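Local coordinates for lectin (Trichosanthes anguina, PDB 4HR6), which binds galactosides through its beta-trefoil chain and is a nontoxic three-chain homologue of type II ribosome-inactivating proteins, at the interface of chains A and B and the interface of chains C and A. Numbering follows the deposited sequence. Chains: chain A, Lectin; chain B, Lectin; chain C, Lectin.

Contact 1: the interface of chains A and B. Residues chain A 164, 187; chain B 48, 52, 87-89.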
# COMPACT_ATOMS: atom_id res chain seq x y z
N GLN A 164 -0.37 16.70 6.13
CA GLN A 164 -1.07 16.46 4.86
C GLN A 164 -0.68 15.14 4.17
O GLN A 164 -0.73 15.05 2.95
CB GLN A 164 -0.77 17.61 3.86
CG GLN A 164 -1.06 19.02 4.36
CD GLN A 164 -2.47 19.48 4.05
OE1 GLN A 164 -3.40 18.67 3.97
NE2 GLN A 164 -2.64 20.78 3.86
N TYR A 187 0.33 8.91 -0.60
CA TYR A 187 -0.58 8.92 -1.74
C TYR A 187 -0.07 7.99 -2.82
O TYR A 187 -0.14 8.32 -3.99
CB TYR A 187 -0.78 10.36 -2.27
CG TYR A 187 -1.29 11.26 -1.18
CD1 TYR A 187 -0.50 12.25 -0.63
CD2 TYR A 187 -2.53 11.06 -0.65
CE1 TYR A 187 -0.96 13.06 0.39
CE2 TYR A 187 -3.00 11.85 0.38
CZ TYR A 187 -2.20 12.85 0.88
OH TYR A 187 -2.67 13.62 1.90
N PHE B 48 4.83 22.55 1.43
CA PHE B 48 3.71 22.53 2.36
C PHE B 48 4.19 22.91 3.75
O PHE B 48 5.24 22.44 4.19
CB PHE B 48 3.09 21.12 2.41
CG PHE B 48 2.38 20.71 1.14
CD1 PHE B 48 3.09 20.46 -0.02
CD2 PHE B 48 1.01 20.56 1.13
CE1 PHE B 48 2.43 20.09 -1.19
CE2 PHE B 48 0.34 20.19 -0.03
CZ PHE B 48 1.05 19.95 -1.18
N GLY B 52 -1.01 25.20 6.75
CA GLY B 52 -2.05 24.78 5.81
C GLY B 52 -1.85 25.49 4.48
O GLY B 52 -2.72 25.44 3.61
N TRP B 87 -5.30 25.06 2.57
CA TRP B 87 -5.49 23.90 1.70
C TRP B 87 -5.57 22.60 2.51
O TRP B 87 -4.98 22.48 3.58
CB TRP B 87 -4.39 23.83 0.66
CG TRP B 87 -4.36 25.03 -0.24
CD1 TRP B 87 -3.50 26.09 -0.16
CD2 TRP B 87 -5.24 25.31 -1.34
NE1 TRP B 87 -3.78 27.01 -1.15
CE2 TRP B 87 -4.85 26.55 -1.88
CE3 TRP B 87 -6.32 24.63 -1.91
CZ2 TRP B 87 -5.50 27.13 -2.98
CZ3 TRP B 87 -6.96 25.20 -3.00
CH2 TRP B 87 -6.55 26.43 -3.53
N ASP B 88 -6.34 21.65 1.99
CA ASP B 88 -6.46 20.32 2.57
C ASP B 88 -6.33 19.29 1.45
O ASP B 88 -6.93 19.43 0.38
CB ASP B 88 -7.80 20.18 3.29
CG ASP B 88 -7.86 18.97 4.19
OD1 ASP B 88 -6.87 18.21 4.29
OD2 ASP B 88 -8.91 18.76 4.83
N VAL B 89 -5.50 18.27 1.68
CA VAL B 89 -5.35 17.13 0.78
C VAL B 89 -6.01 15.90 1.41
O VAL B 89 -5.81 15.62 2.60
CB VAL B 89 -3.86 16.84 0.51
CG1 VAL B 89 -3.66 15.75 -0.54
CG2 VAL B 89 -3.16 18.12 0.07
O HOH W 1 -4.84 16.76 5.28
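A polar interface between the ribosome-inactivating-protein-like chain A and the beta-trefoil lectin chain B is made here chiefly by one glutamine, A:Gln164, whose primary amide reads the backbone of B:Trp87 to B:Val89 and so ties the two chains together away from their covalent link. The amide uses both ends. NE2 of A:Gln164 donates to the carbonyl O of B:Trp87 at 2.9 Å; that O lies in the amide plane, while NE2 sits above the B:Trp87 carbonyl plane. OE1 of A:Gln164 accepts from the backbone N of B:Val89 at 3.1 Å, a fairly straight bond. These two bonds to one backbone stretch fix the rotation of the amide. The chain bends at chi2 (-90°), which turns the amide toward strand 88-89 of chain B. Next to the CG end of the glutamine, the ring of B:Phe48 stands nearly perpendicular to the amide, with CD2 of B:Phe48 4.1 Å from CG of A:Gln164. Within chain A, the phenol OH of A:Tyr187 donates to the backbone O of A:Gln164 at 2.6 Å, steadying the base of the glutamine, while CZ of A:Tyr187 packs 3.5 Å from methyl CG1 of B:Val89. A water bridges the chains as well, 2.7 Å from both OE1 of A:Gln164 and the carboxylate OD1 of B:Asp88, and also meets the backbone O of B:Val89.

Contact 2: the interface of chains A and B. Residues chain A 155, 158-159, 201-202; chain B 1-3.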
# COMPACT_ATOMS: atom_id res chain seq x y z
N LEU A 155 6.88 4.51 10.82
CA LEU A 155 7.17 5.82 11.40
C LEU A 155 6.67 6.95 10.50
O LEU A 155 6.07 7.89 10.97
CB LEU A 155 8.69 6.02 11.61
CG LEU A 155 9.14 7.41 12.09
CD1 LEU A 155 8.59 7.74 13.46
CD2 LEU A 155 10.65 7.48 12.17
N GLN A 158 2.87 7.48 10.55
CA GLN A 158 2.47 8.21 11.75
C GLN A 158 2.86 9.68 11.67
O GLN A 158 2.07 10.57 11.99
CB GLN A 158 3.00 7.55 13.00
CG GLN A 158 2.26 6.25 13.32
CD GLN A 158 3.09 5.22 14.09
OE1 GLN A 158 3.67 5.52 15.13
NE2 GLN A 158 3.12 4.00 13.58
N ALA A 159 4.06 9.93 11.19
CA ALA A 159 4.58 11.26 11.06
C ALA A 159 3.76 12.09 10.07
O ALA A 159 3.57 13.29 10.27
CB ALA A 159 6.02 11.19 10.62
N HIS A 201 5.18 3.88 16.86
CA HIS A 201 6.29 4.77 17.22
C HIS A 201 5.78 5.91 18.07
O HIS A 201 6.43 6.27 19.05
CB HIS A 201 6.95 5.38 15.98
CG HIS A 201 7.79 4.42 15.20
ND1 HIS A 201 9.11 4.17 15.49
CD2 HIS A 201 7.51 3.67 14.11
CE1 HIS A 201 9.60 3.31 14.62
NE2 HIS A 201 8.65 3.00 13.76
N CYS A 202 4.65 6.51 17.68
CA CYS A 202 4.16 7.71 18.34
C CYS A 202 2.65 7.74 18.48
O CYS A 202 1.95 7.14 17.66
CB CYS A 202 4.60 8.93 17.57
SG CYS A 202 6.37 9.29 17.69
N ASN B 1 14.66 11.62 11.88
CA ASN B 1 13.46 10.78 12.15
C ASN B 1 12.68 11.26 13.36
O ASN B 1 13.19 11.22 14.47
CB ASN B 1 13.85 9.32 12.37
CG ASN B 1 13.74 8.49 11.11
OD1 ASN B 1 13.47 9.00 10.02
ND2 ASN B 1 13.95 7.20 11.26
N GLU B 2 11.45 11.71 13.13
CA GLU B 2 10.60 12.18 14.21
C GLU B 2 9.16 12.17 13.70
O GLU B 2 8.89 12.06 12.50
CB GLU B 2 11.13 13.52 14.72
CG GLU B 2 10.18 14.52 15.33
CD GLU B 2 10.18 14.44 16.85
OE1 GLU B 2 11.03 15.21 17.40
OE2 GLU B 2 9.32 13.67 17.46
N CYS B 3 8.25 12.24 14.66
CA CYS B 3 6.85 12.08 14.45
C CYS B 3 6.17 13.37 14.06
O CYS B 3 4.97 13.39 13.82
CB CYS B 3 6.23 11.47 15.70
SG CYS B 3 6.78 9.75 15.84
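A:Cys202 and B:Cys3 form the interchain disulfide, the covalent link between chains A and B that is typical of type II ribosome-inactivating proteins, with SG of A:Cys202 to SG of B:Cys3 at 2.0 Å. Each sulfur lies anti to its own carbonyl carbon, chi1 -72° in A:Cys202 and -70° in B:Cys3. Apolar packing flanks the bridge. A:Leu155, from helix 141-159, divides its two methyls between B:Cys3 and B:Asn1: CD1 of A:Leu155 rests 3.6 Å from SG of B:Cys3, and CD2 meets the side-chain amide of B:Asn1, 3.4 Å from its CG. One turn further along, the methyl CB of A:Ala159 lies 4.0 Å from CA of B:Cys3. Within chain A, CB of A:Leu155 also covers one face of the A:His201 imidazole, toward the rim. Polar support comes from within chain A, since no N or O of one chain lies within bonding reach of the other here. The amide OE1 of A:Gln158 takes two backbone donors, N of A:Cys202 at 2.9 Å, nearly in line with the C=O, and N of A:His201 at 2.8 Å, on a lone pair. Together these contacts fasten the start of the lectin chain to the helix and C-terminal segment of chain A.

Contact 3: the interface of chains C and A. Residues chain C 29, 31-32, 34; chain A 157-158, 161, 198, 202-205.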
# COMPACT_ATOMS: atom_id res chain seq x y z
N TYR C 29 -7.18 1.77 17.04
CA TYR C 29 -6.13 2.70 16.63
C TYR C 29 -5.63 2.40 15.21
O TYR C 29 -4.81 1.51 15.00
CB TYR C 29 -4.99 2.70 17.67
CG TYR C 29 -3.93 3.76 17.48
CD1 TYR C 29 -4.14 4.91 16.72
CD2 TYR C 29 -2.69 3.63 18.10
CE1 TYR C 29 -3.15 5.87 16.56
CE2 TYR C 29 -1.69 4.58 17.95
CZ TYR C 29 -1.92 5.69 17.19
OH TYR C 29 -0.91 6.62 17.03
N LEU C 31 -4.71 4.40 11.23
CA LEU C 31 -4.38 5.64 10.55
C LEU C 31 -4.52 5.39 9.07
O LEU C 31 -3.88 4.49 8.52
CB LEU C 31 -2.94 6.07 10.88
CG LEU C 31 -2.58 6.34 12.36
CD1 LEU C 31 -1.07 6.59 12.48
CD2 LEU C 31 -3.36 7.52 12.95
N TYR C 32 -5.34 6.20 8.42
CA TYR C 32 -5.71 5.98 7.04
C TYR C 32 -6.26 4.54 6.82
O TYR C 32 -6.09 3.98 5.75
CB TYR C 32 -4.52 6.24 6.12
CG TYR C 32 -3.74 7.52 6.36
CD1 TYR C 32 -2.48 7.48 6.99
CD2 TYR C 32 -4.21 8.75 5.92
CE1 TYR C 32 -1.75 8.64 7.20
CE2 TYR C 32 -3.48 9.92 6.12
CZ TYR C 32 -2.24 9.86 6.76
OH TYR C 32 -1.50 11.01 6.96
N ILE C 34 -5.13 1.77 8.27
CA ILE C 34 -4.09 0.77 8.56
C ILE C 34 -3.92 0.62 10.07
O ILE C 34 -3.57 1.57 10.74
CB ILE C 34 -2.75 1.18 7.95
CG1 ILE C 34 -2.94 1.46 6.46
CG2 ILE C 34 -1.71 0.10 8.18
CD1 ILE C 34 -1.71 2.04 5.79
N ILE A 157 4.32 6.91 8.20
CA ILE A 157 2.87 6.98 8.18
C ILE A 157 2.37 7.80 9.36
O ILE A 157 1.51 8.67 9.21
CB ILE A 157 2.22 5.58 8.20
CG1 ILE A 157 2.46 4.90 6.86
CG2 ILE A 157 0.71 5.68 8.44
CD1 ILE A 157 2.01 3.45 6.83
N GLN A 158 2.87 7.48 10.55
CA GLN A 158 2.47 8.21 11.75
C GLN A 158 2.86 9.68 11.67
O GLN A 158 2.07 10.57 11.99
CB GLN A 158 3.00 7.55 13.00
CG GLN A 158 2.26 6.25 13.32
CD GLN A 158 3.09 5.22 14.09
OE1 GLN A 158 3.67 5.52 15.13
NE2 GLN A 158 3.12 4.00 13.58
N THR A 161 0.72 12.33 9.57
CA THR A 161 -0.52 12.90 10.06
C THR A 161 -0.38 14.36 10.46
O THR A 161 -1.39 15.04 10.61
CB THR A 161 -1.05 12.15 11.29
OG1 THR A 161 -0.06 12.18 12.33
CG2 THR A 161 -1.39 10.71 10.94
N GLN A 198 1.13 -1.83 11.17
CA GLN A 198 2.23 -0.89 11.39
C GLN A 198 2.76 -0.93 12.81
O GLN A 198 2.00 -1.06 13.78
CB GLN A 198 1.87 0.53 10.95
CG GLN A 198 0.76 1.20 11.72
CD GLN A 198 0.39 2.54 11.12
OE1 GLN A 198 1.20 3.46 11.10
NE2 GLN A 198 -0.84 2.67 10.63
N CYS A 202 4.65 6.51 17.68
CA CYS A 202 4.16 7.71 18.34
C CYS A 202 2.65 7.74 18.48
O CYS A 202 1.95 7.14 17.66
CB CYS A 202 4.60 8.93 17.57
SG CYS A 202 6.37 9.29 17.69
N GLN A 203 2.15 8.44 19.51
CA GLN A 203 0.73 8.61 19.72
C GLN A 203 0.19 9.82 18.97
O GLN A 203 0.10 10.91 19.53
CB GLN A 203 0.38 8.72 21.21
CG GLN A 203 -0.35 7.50 21.78
CD GLN A 203 -1.83 7.72 22.07
OE1 GLN A 203 -2.22 8.73 22.65
NE2 GLN A 203 -2.66 6.74 21.70
N VAL A 204 -0.21 9.62 17.71
CA VAL A 204 -0.81 10.71 16.90
C VAL A 204 -2.24 10.31 16.51
O VAL A 204 -2.75 9.30 17.00
CB VAL A 204 0.02 11.05 15.63
CG1 VAL A 204 -0.15 12.52 15.26
CG2 VAL A 204 1.51 10.77 15.85
N SER A 205 -2.90 11.08 15.64
CA SER A 205 -4.23 10.68 15.12
C SER A 205 -4.68 11.37 13.83
O SER A 205 -4.28 12.51 13.56
CB SER A 205 -5.30 10.92 16.18
OG SER A 205 -6.54 10.36 15.78
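C:Tyr29 reaches across to chain A tip first, its CG anti to the backbone N (chi1 -172°), and its phenol OH meets the backbone of A:Cys202 to A:Val204. The hydroxyl works both ways. OH of C:Tyr29 donates to the carbonyl O of A:Cys202 at 3.0 Å, on a lone pair in the carbonyl plane, and accepts from the backbone N of A:Val204 at 3.2 Å. C:Leu31, from the same strand 29-31, crosses A:Gln158 at about a right angle and touches the aliphatic part of the glutamine, CD1 to CG at 3.5 Å; its other methyl, CD2, points toward the backbone of A:Ser205, which is poorly ordered. The side chains of C:Tyr32 and A:Ile157 pass each other in opposite directions, with CD1 of C:Tyr32 3.9 Å from the branch methyl CG2 of A:Ile157, and the backbone O of A:Ile157 lies in plane at the ring edge. C:Ile34 and A:Gln198 cross nearly at right angles. Here NE2 of A:Gln198 donates to the backbone O of C:Ile34 at 2.9 Å, approaching from above the carbonyl plane. OE1 of A:Gln198 accepts from NE2 of A:Gln158 at 3.2 Å, which would hold the A:Gln198 amide in place for its bond to chain C. OG1 of A:Thr161 donates to the backbone O of A:Gln158 at 2.7 Å. The site seats strand 29-31 and the start of strand 34-37 of the short chain C against helix 141-159 and the C-terminal segment of chain A.

Contacts 2 and 3 are neighbours, with C-alpha centres about 8 Å apart, and share A:Gln158 and A:Cys202. The end of helix 141-159 and the C-terminal segment of chain A thus meet both chain B and chain C, which may couple attachment of the lectin chain to seating of the short chain. Contact 1 lies farther off, its C-alpha centre about 18 Å from that of contact 2 and 16 Å from that of contact 3, and adds a noncovalent hold between chains A and B. Chain A is therefore common to all three contacts and links the three-chain assembly.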